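Local coordinates for protein (hdlp (histone deacetylase-like protein)) (Aquifex aeolicus, PDB 1C3P), which binds zinc and probably acts as a metal-dependent deacetylase of the histone deacetylase family, at residues Lys224-Asp228 / Asn229-Phe233; Leu190-Ser193 / Pro194-Phe198; Leu69-Ala72 / Glu73-Cys77; Lys80-Arg83 / Glu84-Ile88. All coordinates share one frame; numbering follows the deposited sequence.

Contact 1. Residues Lys224-Asp228 / Asn229-Phe233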
loop_
_atom_site.group_PDB
_atom_site.type_symbol
_atom_site.label_atom_id
_atom_site.label_comp_id
_atom_site.label_asym_id
_atom_site.label_seq_id
_atom_site.Cartn_x
_atom_site.Cartn_y
_atom_site.Cartn_z
ATOM N N LYS A 224 -8.450 -16.602 -6.965
ATOM C CA LYS A 224 -9.059 -16.684 -5.645
ATOM C C LYS A 224 -8.430 -17.845 -4.860
ATOM O O LYS A 224 -7.991 -18.853 -5.443
ATOM C CB LYS A 224 -10.555 -16.958 -5.785
ATOM C CG LYS A 224 -11.318 -15.921 -6.607
ATOM C CD LYS A 224 -12.801 -16.312 -6.730
ATOM C CE LYS A 224 -13.553 -15.322 -7.630
ATOM N NZ LYS A 224 -15.001 -15.665 -7.759
ATOM N N GLY A 225 -8.425 -17.719 -3.537
ATOM C CA GLY A 225 -7.876 -18.768 -2.697
ATOM C C GLY A 225 -6.368 -18.896 -2.759
ATOM O O GLY A 225 -5.827 -19.928 -2.381
ATOM N N LEU A 226 -5.685 -17.850 -3.218
ATOM C CA LEU A 226 -4.227 -17.876 -3.348
ATOM C C LEU A 226 -3.532 -18.280 -2.040
ATOM O O LEU A 226 -3.858 -17.747 -0.983
ATOM C CB LEU A 226 -3.719 -16.489 -3.737
ATOM C CG LEU A 226 -2.283 -16.483 -4.258
ATOM C CD1 LEU A 226 -2.320 -17.046 -5.679
ATOM C CD2 LEU A 226 -1.710 -15.063 -4.279
ATOM N N ASN A 227 -2.573 -19.203 -2.108
ATOM C CA ASN A 227 -1.861 -19.593 -0.895
ATOM C C ASN A 227 -0.465 -18.992 -0.895
ATOM O O ASN A 227 -0.051 -18.359 -1.872
ATOM C CB ASN A 227 -1.807 -21.127 -0.716
ATOM C CG ASN A 227 -1.040 -21.834 -1.821
ATOM O OD1 ASN A 227 0.076 -21.445 -2.175
ATOM N ND2 ASN A 227 -1.630 -22.906 -2.350
ATOM N N ASP A 228 0.263 -19.188 0.201
ATOM C CA ASP A 228 1.598 -18.613 0.332
ATOM C C ASP A 228 2.591 -18.994 -0.739
ATOM O O ASP A 228 3.355 -18.153 -1.198
ATOM C CB ASP A 228 2.199 -18.954 1.704
ATOM C CG ASP A 228 1.487 -18.264 2.839
ATOM O OD1 ASP A 228 0.752 -17.289 2.562
ATOM O OD2 ASP A 228 1.685 -18.679 4.008
ATOM N N ASN A 229 2.614 -20.271 -1.111
ATOM C CA ASN A 229 3.543 -20.735 -2.122
ATOM C C ASN A 229 3.253 -20.109 -3.468
ATOM O O ASN A 229 4.172 -19.736 -4.206
ATOM C CB ASN A 229 3.491 -22.258 -2.196
ATOM C CG ASN A 229 4.112 -22.899 -0.979
ATOM O OD1 ASN A 229 5.326 -22.878 -0.823
ATOM N ND2 ASN A 229 3.283 -23.432 -0.087
ATOM N N GLU A 230 1.971 -19.942 -3.768
ATOM C CA GLU A 230 1.595 -19.337 -5.038
ATOM C C GLU A 230 1.981 -17.861 -5.089
ATOM O O GLU A 230 2.483 -17.378 -6.102
ATOM C CB GLU A 230 0.095 -19.508 -5.274
ATOM C CG GLU A 230 -0.327 -20.971 -5.329
ATOM C CD GLU A 230 -1.817 -21.126 -5.520
ATOM O OE1 GLU A 230 -2.564 -20.391 -4.848
ATOM O OE2 GLU A 230 -2.235 -21.991 -6.316
ATOM N N PHE A 231 1.762 -17.144 -3.994
ATOM C CA PHE A 231 2.122 -15.729 -3.963
ATOM C C PHE A 231 3.637 -15.568 -4.148
ATOM O O PHE A 231 4.092 -14.821 -5.015
ATOM C CB PHE A 231 1.693 -15.096 -2.634
ATOM C CG PHE A 231 1.873 -13.599 -2.586
ATOM C CD1 PHE A 231 1.097 -12.761 -3.388
ATOM C CD2 PHE A 231 2.811 -13.025 -1.739
ATOM C CE1 PHE A 231 1.253 -11.378 -3.343
ATOM C CE2 PHE A 231 2.978 -11.637 -1.685
ATOM C CZ PHE A 231 2.194 -10.813 -2.493
ATOM N N LEU A 232 4.427 -16.274 -3.341
ATOM C CA LEU A 232 5.884 -16.152 -3.440
ATOM C C LEU A 232 6.439 -16.643 -4.768
ATOM O O LEU A 232 7.402 -16.093 -5.272
ATOM C CB LEU A 232 6.554 -16.874 -2.274
ATOM C CG LEU A 232 6.170 -16.294 -0.905
ATOM C CD1 LEU A 232 6.704 -17.219 0.182
ATOM C CD2 LEU A 232 6.690 -14.879 -0.717
ATOM N N PHE A 233 5.844 -17.689 -5.330
ATOM C CA PHE A 233 6.261 -18.185 -6.640
ATOM C C PHE A 233 6.106 -17.052 -7.648
ATOM O O PHE A 233 7.020 -16.735 -8.418
ATOM C CB PHE A 233 5.346 -19.333 -7.084
ATOM C CG PHE A 233 5.534 -19.748 -8.523
ATOM C CD1 PHE A 233 6.503 -20.685 -8.872
ATOM C CD2 PHE A 233 4.712 -19.232 -9.516
ATOM C CE1 PHE A 233 6.643 -21.115 -10.195
ATOM C CE2 PHE A 233 4.839 -19.647 -10.850
ATOM C CZ PHE A 233 5.803 -20.592 -11.190
HETATM O O HOH W 1 -4.766 -22.314 -3.118
#
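The side chains of Asn-227 and Glu-230 cross at about a right angle, their amide and carboxylate planes stacked and 27° apart, and each reaches back to the other's backbone. Asn-227 OD1 accepts from Glu-230 N at 2.9 Å, the donor lying somewhat out of the carbonyl plane. In return, Glu-230 OE1 takes the Asn-227 N-H at 3.0 Å, on its anti side and somewhat out of the carboxylate plane. Asparagine suits this place: with CG set between backbone N and carbonyl carbon (chi1 63°), its short amide turns toward an N-H of the first helical turn. Glutamate supplies the longer arm, extended beyond CG, so that its head passes beside Leu-226, where OE1 lies 3.4 Å from Leu-226 CA. Its OE2 forms a salt bridge with Arg-361. With an alanine in place of Glu-230, Asn-227 N would probably lose its side-chain acceptor and Arg-361 its charged mate.

Leu-226 divides its two methyls between neighbours. CD1 rests on Glu-230 CB at 3.5 Å, while CD2 meets the Phe-231 ring at its edge, 3.7 Å from CD1 of that ring. The ring lies about 8 Å from the side chains of the zinc ligands Asp-168 and Asp-258. The carboxylate of the buried Asp-228 has its partners outside: OD2 is held by Ser-271 OG and Arg-356 N. A water bonded to Gly-225 O at 2.7 Å adds weak links to Asn-227 ND2 and Glu-230 OE1. The reciprocal pair is a capping box, starting helix 228-245 at the end of the loop that follows edge strand 217-222 of the parallel sheet.

Contact 2. Residues Leu190-Ser193 / Pro194-Phe198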
loop_
_atom_site.group_PDB
_atom_site.type_symbol
_atom_site.label_atom_id
_atom_site.label_comp_id
_atom_site.label_asym_id
_atom_site.label_seq_id
_atom_site.Cartn_x
_atom_site.Cartn_y
_atom_site.Cartn_z
ATOM N N LEU A 190 1.327 -7.197 -8.312
ATOM C CA LEU A 190 0.739 -8.524 -8.203
ATOM C C LEU A 190 -0.599 -8.161 -7.553
ATOM O O LEU A 190 -0.647 -7.292 -6.692
ATOM C CB LEU A 190 1.493 -9.468 -7.255
ATOM C CG LEU A 190 2.999 -9.719 -7.245
ATOM C CD1 LEU A 190 3.218 -11.146 -6.766
ATOM C CD2 LEU A 190 3.617 -9.512 -8.580
ATOM N N HIS A 191 -1.680 -8.821 -7.939
ATOM C CA HIS A 191 -2.978 -8.479 -7.376
ATOM C C HIS A 191 -4.051 -9.482 -7.774
ATOM O O HIS A 191 -3.820 -10.334 -8.636
ATOM C CB HIS A 191 -3.350 -7.070 -7.847
ATOM C CG HIS A 191 -3.120 -6.859 -9.318
ATOM N ND1 HIS A 191 -3.962 -7.351 -10.295
ATOM C CD2 HIS A 191 -2.099 -6.259 -9.972
ATOM C CE1 HIS A 191 -3.470 -7.059 -11.488
ATOM N NE2 HIS A 191 -2.340 -6.395 -11.319
ATOM N N GLN A 192 -5.204 -9.413 -7.105
ATOM C CA GLN A 192 -6.329 -10.300 -7.435
ATOM C C GLN A 192 -6.703 -9.938 -8.856
ATOM O O GLN A 192 -6.697 -8.760 -9.214
ATOM C CB GLN A 192 -7.545 -10.019 -6.553
ATOM C CG GLN A 192 -7.332 -10.207 -5.077
ATOM C CD GLN A 192 -8.477 -9.613 -4.291
ATOM O OE1 GLN A 192 -9.512 -10.265 -4.055
ATOM N NE2 GLN A 192 -8.330 -8.341 -3.926
ATOM N N SER A 193 -7.035 -10.929 -9.672
ATOM C CA SER A 193 -7.417 -10.619 -11.040
ATOM C C SER A 193 -8.656 -9.698 -11.117
ATOM O O SER A 193 -9.606 -9.855 -10.362
ATOM C CB SER A 193 -7.715 -11.909 -11.821
ATOM O OG SER A 193 -8.207 -11.583 -13.117
ATOM N N PRO A 194 -8.646 -8.742 -12.052
ATOM C CA PRO A 194 -9.746 -7.790 -12.266
ATOM C C PRO A 194 -10.954 -8.568 -12.797
ATOM O O PRO A 194 -12.063 -8.029 -12.885
ATOM C CB PRO A 194 -9.188 -6.833 -13.335
ATOM C CG PRO A 194 -7.698 -7.112 -13.358
ATOM C CD PRO A 194 -7.616 -8.567 -13.093
ATOM N N GLU A 195 -10.745 -9.825 -13.183
ATOM C CA GLU A 195 -11.884 -10.617 -13.656
ATOM C C GLU A 195 -12.832 -10.809 -12.464
ATOM O O GLU A 195 -14.028 -11.033 -12.654
ATOM C CB GLU A 195 -11.445 -11.978 -14.229
ATOM C CG GLU A 195 -11.213 -13.091 -13.216
ATOM C CD GLU A 195 -12.466 -13.904 -12.868
ATOM O OE1 GLU A 195 -12.372 -14.711 -11.924
ATOM O OE2 GLU A 195 -13.530 -13.771 -13.524
ATOM N N TYR A 196 -12.315 -10.713 -11.234
ATOM C CA TYR A 196 -13.198 -10.854 -10.078
ATOM C C TYR A 196 -13.062 -9.796 -8.991
ATOM O O TYR A 196 -13.871 -9.768 -8.059
ATOM C CB TYR A 196 -13.071 -12.247 -9.448
ATOM C CG TYR A 196 -11.764 -12.521 -8.741
ATOM C CD1 TYR A 196 -11.565 -12.120 -7.418
ATOM C CD2 TYR A 196 -10.717 -13.160 -9.406
ATOM C CE1 TYR A 196 -10.357 -12.346 -6.776
ATOM C CE2 TYR A 196 -9.492 -13.395 -8.773
ATOM C CZ TYR A 196 -9.317 -12.985 -7.464
ATOM O OH TYR A 196 -8.104 -13.193 -6.849
ATOM N N ALA A 197 -12.071 -8.920 -9.100
ATOM C CA ALA A 197 -11.903 -7.897 -8.059
ATOM C C ALA A 197 -11.634 -6.485 -8.574
ATOM O O ALA A 197 -11.138 -6.291 -9.677
ATOM C CB ALA A 197 -10.772 -8.311 -7.099
ATOM N N PHE A 198 -11.975 -5.496 -7.744
ATOM C CA PHE A 198 -11.746 -4.096 -8.067
ATOM C C PHE A 198 -10.286 -4.018 -8.480
ATOM O O PHE A 198 -9.443 -4.671 -7.881
ATOM C CB PHE A 198 -11.956 -3.224 -6.819
ATOM C CG PHE A 198 -11.792 -1.744 -7.070
ATOM C CD1 PHE A 198 -12.873 -0.975 -7.501
ATOM C CD2 PHE A 198 -10.545 -1.127 -6.919
ATOM C CE1 PHE A 198 -12.724 0.385 -7.779
ATOM C CE2 PHE A 198 -10.381 0.235 -7.196
ATOM C CZ PHE A 198 -11.482 0.996 -7.630
HETATM O O HOH W 2 -7.046 -5.951 -8.408
#
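Ser-193 binds the turn that follows it through both of its oxygens. Its carbonyl O accepts two backbone hydrogen bonds: Tyr-196 N, 3.0 Å from Ser-193 O, approaches from above the carbonyl plane, and Ala-197 N, 2.9 Å from the same oxygen, lies in that plane. The hydroxyl adds a third bond, Glu-195 N to Ser-193 OG at 3.1 Å. OG stands opposite the backbone N (chi1 175°), which carries it forward beside Pro-194. This bond makes an ST turn, set within the beta turn 193-196; Pro-194 suits the second position because its ring already fixes the phi required. The two turns fold the chain over where strand 185-192 leaves the parallel sheet, close to the zinc site.

Most van der Waals contacts lie on Gln-192. Tyr-196 comes across it at about a right angle, the ring 66° from the amide plane, with Tyr-196 CZ 3.6 Å from Gln-192 CB. Ala-197 CB, small enough to fit, touches Gln-192 CB at 3.7 Å. Ser-193 O sits over one face of the tyrosine ring, toward its rim.

The polar ends have outside partners: Gln-192 OE1 accepts from Lys-267 N, NE2 donates to Ala-169 O beside the zinc ligand His-170, and Tyr-196 OH bonds to Leu-222 O.

Contact 3. Residues Leu69-Ala72 / Glu73-Cys77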
loop_
_atom_site.group_PDB
_atom_site.type_symbol
_atom_site.label_atom_id
_atom_site.label_comp_id
_atom_site.label_asym_id
_atom_site.label_seq_id
_atom_site.Cartn_x
_atom_site.Cartn_y
_atom_site.Cartn_z
ATOM N N LEU A 69 -10.720 19.237 -3.951
ATOM C CA LEU A 69 -10.642 18.452 -2.724
ATOM C C LEU A 69 -10.607 19.383 -1.509
ATOM O O LEU A 69 -11.241 19.118 -0.483
ATOM C CB LEU A 69 -9.385 17.571 -2.713
ATOM C CG LEU A 69 -9.275 16.441 -3.740
ATOM C CD1 LEU A 69 -7.900 15.790 -3.660
ATOM C CD2 LEU A 69 -10.356 15.419 -3.478
ATOM N N MET A 70 -9.859 20.472 -1.618
ATOM C CA MET A 70 -9.768 21.416 -0.504
ATOM C C MET A 70 -11.089 22.112 -0.216
ATOM O O MET A 70 -11.441 22.318 0.939
ATOM C CB MET A 70 -8.708 22.469 -0.779
ATOM C CG MET A 70 -7.325 21.873 -1.022
ATOM S SD MET A 70 -6.068 23.155 -1.343
ATOM C CE MET A 70 -5.832 23.772 0.303
ATOM N N GLU A 71 -11.799 22.504 -1.267
ATOM C CA GLU A 71 -13.080 23.183 -1.104
ATOM C C GLU A 71 -14.139 22.216 -0.579
ATOM O O GLU A 71 -14.895 22.539 0.346
ATOM C CB GLU A 71 -13.540 23.764 -2.442
ATOM C CG GLU A 71 -14.858 24.486 -2.358
ATOM C CD GLU A 71 -14.737 25.886 -1.773
ATOM O OE1 GLU A 71 -15.733 26.643 -1.845
ATOM O OE2 GLU A 71 -13.657 26.233 -1.253
ATOM N N ALA A 72 -14.196 21.020 -1.157
ATOM C CA ALA A 72 -15.173 20.033 -0.713
ATOM C C ALA A 72 -14.995 19.705 0.765
ATOM O O ALA A 72 -15.969 19.633 1.522
ATOM C CB ALA A 72 -15.037 18.753 -1.527
ATOM N N GLU A 73 -13.750 19.504 1.188
ATOM C CA GLU A 73 -13.521 19.160 2.578
ATOM C C GLU A 73 -13.865 20.249 3.591
ATOM O O GLU A 73 -14.591 19.994 4.562
ATOM C CB GLU A 73 -12.069 18.749 2.783
ATOM C CG GLU A 73 -11.766 18.379 4.212
ATOM C CD GLU A 73 -10.298 18.079 4.430
ATOM O OE1 GLU A 73 -9.858 16.966 4.081
ATOM O OE2 GLU A 73 -9.582 18.971 4.940
ATOM N N ARG A 74 -13.364 21.462 3.384
ATOM C CA ARG A 74 -13.619 22.493 4.380
ATOM C C ARG A 74 -15.056 22.977 4.430
ATOM O O ARG A 74 -15.528 23.391 5.483
ATOM C CB ARG A 74 -12.654 23.687 4.217
ATOM C CG ARG A 74 -12.808 24.505 2.961
ATOM C CD ARG A 74 -11.738 25.604 2.903
ATOM N NE ARG A 74 -12.158 26.565 1.903
ATOM C CZ ARG A 74 -12.975 27.587 2.138
ATOM N NH1 ARG A 74 -13.463 27.803 3.359
ATOM N NH2 ARG A 74 -13.381 28.340 1.116
ATOM N N CYS A 75 -15.751 22.936 3.302
ATOM C CA CYS A 75 -17.151 23.373 3.280
ATOM C C CYS A 75 -18.072 22.166 3.463
ATOM O O CYS A 75 -19.302 22.296 3.513
ATOM C CB CYS A 75 -17.465 24.090 1.964
ATOM S SG CYS A 75 -16.567 25.646 1.722
ATOM N N GLN A 76 -17.456 20.992 3.553
ATOM C CA GLN A 76 -18.155 19.730 3.751
ATOM C C GLN A 76 -19.295 19.579 2.740
ATOM O O GLN A 76 -20.470 19.502 3.099
ATOM C CB GLN A 76 -18.670 19.672 5.196
ATOM C CG GLN A 76 -18.870 18.262 5.699
ATOM C CD GLN A 76 -17.565 17.498 5.758
ATOM O OE1 GLN A 76 -16.810 17.478 4.792
ATOM N NE2 GLN A 76 -17.302 16.854 6.881
ATOM N N CYS A 77 -18.940 19.532 1.461
ATOM C CA CYS A 77 -19.945 19.427 0.420
ATOM C C CYS A 77 -19.377 18.804 -0.831
ATOM O O CYS A 77 -18.169 18.638 -0.966
ATOM C CB CYS A 77 -20.460 20.824 0.045
ATOM S SG CYS A 77 -19.175 21.858 -0.803
HETATM O O HOH W 3 -11.234 26.249 -1.006
#
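The guanidinium of Arg-74 meets the carboxylate of Glu-71 obliquely, the two planes 73° apart, and carries Cys-75 SG over the centre of one face, 4.0 Å above the plane. At its edge, in plane, a water accepts from Arg-74 NE at 3.1 Å. All this lies on the last turn of helix 63-75, which ends in a Schellman motif with Gln-76 as the residue of positive phi.

The charged pair is a salt bridge, Arg-74 NH2 to Glu-71 OE2 at 3.2 Å, but its hydrogen bond is bent and weak. Glu-71 bends at chi2 (79°), and Arg-74, extended from CG to NE, leans back toward the start of the helix to meet it, with Arg-74 CG 3.3 Å from Met-70 O. A lysine in place of Glu-71 would probably leave Arg-74 without its opposite charge and set two positive groups side by side.

Glu-73 points its carboxylate elsewhere, to Thr-101 OG1 and Phe-100 N in the first turn of helix 98-118. Leu-69 packs on Phe-100 and Ala-72 on Met-99 of that same helix. Alanine suits its buried place, since the chain doubles back tightly enough to bring Cys-77 O within 3.2 Å of Ala-72 CB. Of the two bonds of the motif, Gln-76 N to Glu-73 O is weak; the other joins Cys-77 N to Ala-72 O at 3.0 Å, in the carbonyl plane and on a lone pair.

Contact 4. Residues Lys80-Arg83 / Glu84-Ile88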
loop_
_atom_site.group_PDB
_atom_site.type_symbol
_atom_site.label_atom_id
_atom_site.label_comp_id
_atom_site.label_asym_id
_atom_site.label_seq_id
_atom_site.Cartn_x
_atom_site.Cartn_y
_atom_site.Cartn_z
ATOM N N LYS A 80 -20.957 21.367 -7.112
ATOM C CA LYS A 80 -21.694 21.081 -8.331
ATOM C C LYS A 80 -20.743 20.618 -9.429
ATOM O O LYS A 80 -19.723 21.260 -9.685
ATOM C CB LYS A 80 -22.446 22.343 -8.755
ATOM C CG LYS A 80 -21.563 23.581 -8.792
ATOM C CD LYS A 80 -22.398 24.850 -8.927
ATOM C CE LYS A 80 -21.549 26.106 -8.766
ATOM N NZ LYS A 80 -22.360 27.351 -8.920
ATOM N N GLY A 81 -21.080 19.493 -10.057
ATOM C CA GLY A 81 -20.255 18.942 -11.125
ATOM C C GLY A 81 -19.074 18.073 -10.685
ATOM O O GLY A 81 -18.453 17.418 -11.524
ATOM N N ALA A 82 -18.765 18.036 -9.392
ATOM C CA ALA A 82 -17.603 17.260 -8.914
ATOM C C ALA A 82 -17.817 15.756 -8.771
ATOM O O ALA A 82 -16.864 14.976 -8.795
ATOM C CB ALA A 82 -17.098 17.840 -7.570
ATOM N N ARG A 83 -19.062 15.335 -8.591
ATOM C CA ARG A 83 -19.327 13.909 -8.445
ATOM C C ARG A 83 -18.981 13.273 -9.779
ATOM O O ARG A 83 -18.289 12.265 -9.851
ATOM C CB ARG A 83 -20.809 13.668 -8.138
ATOM C CG ARG A 83 -21.079 12.406 -7.351
ATOM C CD ARG A 83 -20.411 11.195 -7.943
ATOM N NE ARG A 83 -20.595 10.029 -7.085
ATOM C CZ ARG A 83 -20.107 8.822 -7.352
ATOM N NH1 ARG A 83 -19.401 8.622 -8.456
ATOM N NH2 ARG A 83 -20.332 7.812 -6.520
ATOM N N GLU A 84 -19.465 13.887 -10.842
ATOM C CA GLU A 84 -19.230 13.386 -12.188
ATOM C C GLU A 84 -17.796 13.558 -12.677
ATOM O O GLU A 84 -17.183 12.623 -13.196
ATOM C CB GLU A 84 -20.161 14.091 -13.165
ATOM C CG GLU A 84 -20.246 15.588 -12.938
ATOM C CD GLU A 84 -21.478 16.009 -12.128
ATOM O OE1 GLU A 84 -22.427 16.555 -12.761
ATOM O OE2 GLU A 84 -21.500 15.787 -10.881
ATOM N N LYS A 85 -17.276 14.762 -12.505
ATOM C CA LYS A 85 -15.934 15.104 -12.952
ATOM C C LYS A 85 -14.755 14.545 -12.141
ATOM O O LYS A 85 -13.765 14.091 -12.717
ATOM C CB LYS A 85 -15.806 16.629 -13.004
ATOM C CG LYS A 85 -14.401 17.134 -13.316
ATOM C CD LYS A 85 -14.075 17.071 -14.790
ATOM C CE LYS A 85 -14.766 18.198 -15.525
ATOM N NZ LYS A 85 -14.323 19.507 -14.969
ATOM N N TYR A 86 -14.872 14.571 -10.819
ATOM C CA TYR A 86 -13.768 14.146 -9.959
ATOM C C TYR A 86 -14.000 12.888 -9.149
ATOM O O TYR A 86 -13.126 12.489 -8.364
ATOM C CB TYR A 86 -13.426 15.293 -9.019
ATOM C CG TYR A 86 -13.046 16.548 -9.765
ATOM C CD1 TYR A 86 -11.894 16.589 -10.552
ATOM C CD2 TYR A 86 -13.821 17.708 -9.658
ATOM C CE1 TYR A 86 -11.512 17.755 -11.211
ATOM C CE2 TYR A 86 -13.454 18.871 -10.308
ATOM C CZ TYR A 86 -12.296 18.887 -11.082
ATOM O OH TYR A 86 -11.934 20.038 -11.722
ATOM N N ASN A 87 -15.177 12.290 -9.319
ATOM C CA ASN A 87 -15.545 11.034 -8.638
ATOM C C ASN A 87 -15.598 11.210 -7.118
ATOM O O ASN A 87 -15.356 10.263 -6.361
ATOM C CB ASN A 87 -14.526 9.933 -9.007
ATOM C CG ASN A 87 -15.121 8.520 -8.965
ATOM O OD1 ASN A 87 -14.393 7.515 -9.039
ATOM N ND2 ASN A 87 -16.438 8.436 -8.875
ATOM N N ILE A 88 -15.934 12.420 -6.676
ATOM C CA ILE A 88 -16.027 12.722 -5.245
ATOM C C ILE A 88 -17.468 12.750 -4.745
ATOM O O ILE A 88 -18.348 13.219 -5.450
ATOM C CB ILE A 88 -15.422 14.121 -4.951
ATOM C CG1 ILE A 88 -13.928 14.089 -5.219
ATOM C CG2 ILE A 88 -15.662 14.516 -3.502
ATOM C CD1 ILE A 88 -13.235 13.098 -4.362
#
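Ala-82 and Tyr-86 form the close-packed side of this single helical turn. Ala-82 CB lies in the plane of the tyrosine ring, at its edge, 3.9 Å from Tyr-86 CD2, and both residues lean on Thr-68 of helix 63-75; a small methyl lets helix 82-86 lie close to that helix. Ala-82 O accepts from Tyr-86 N at 2.9 Å and takes a second, weak bond from Ile-88 N. Over one face of the ring lies Lys-85 CG, 3.4 Å above the plane. Ile-88 O, buried without a hydrogen-bond partner, is approached by the CA-H of Arg-83, with Arg-83 CA 3.2 Å away.

Longer polar side chains lie on the looser side. Glu-84, its CG between backbone N and carbonyl carbon (chi1 44°), bends back over Gly-81, while Arg-83 and Asn-87 run side by side in the same direction. Gly-81 has a phi of 84°, where any side chain would collide with the carbonyl O of Lys-80, so glycine is called for. Gly-81 O accepts from Lys-85 N at 3.1 Å. A glycine N-cap before it and Asn-87, of positive phi, after it bound the short helix 82-86, which follows helix 63-75 in the histone deacetylase domain.

Along the chain the order is contact 3, contact 4, contact 2, contact 1, all within the histone deacetylase domain. They form two neighbouring pairs. Contacts 3 and 4, centres about 12 Å apart, belong to the successive helices 63-75 and 82-86 and touch through Leu-69 and Ile-88, away from the zinc site. Contacts 2 and 1, centres about 14 Å apart, lie at the ends of adjacent parallel strands 185-192 and 217-222; they meet through Leu-190 and Phe-231 and through Tyr-196 and Lys-224. Contacts 1 and 3 stand about 42 Å apart between centres, on opposite sides of the chain's centre. Thus one pair lies in helices away from the metal, the other where two neighbouring strands leave the sheet close to it.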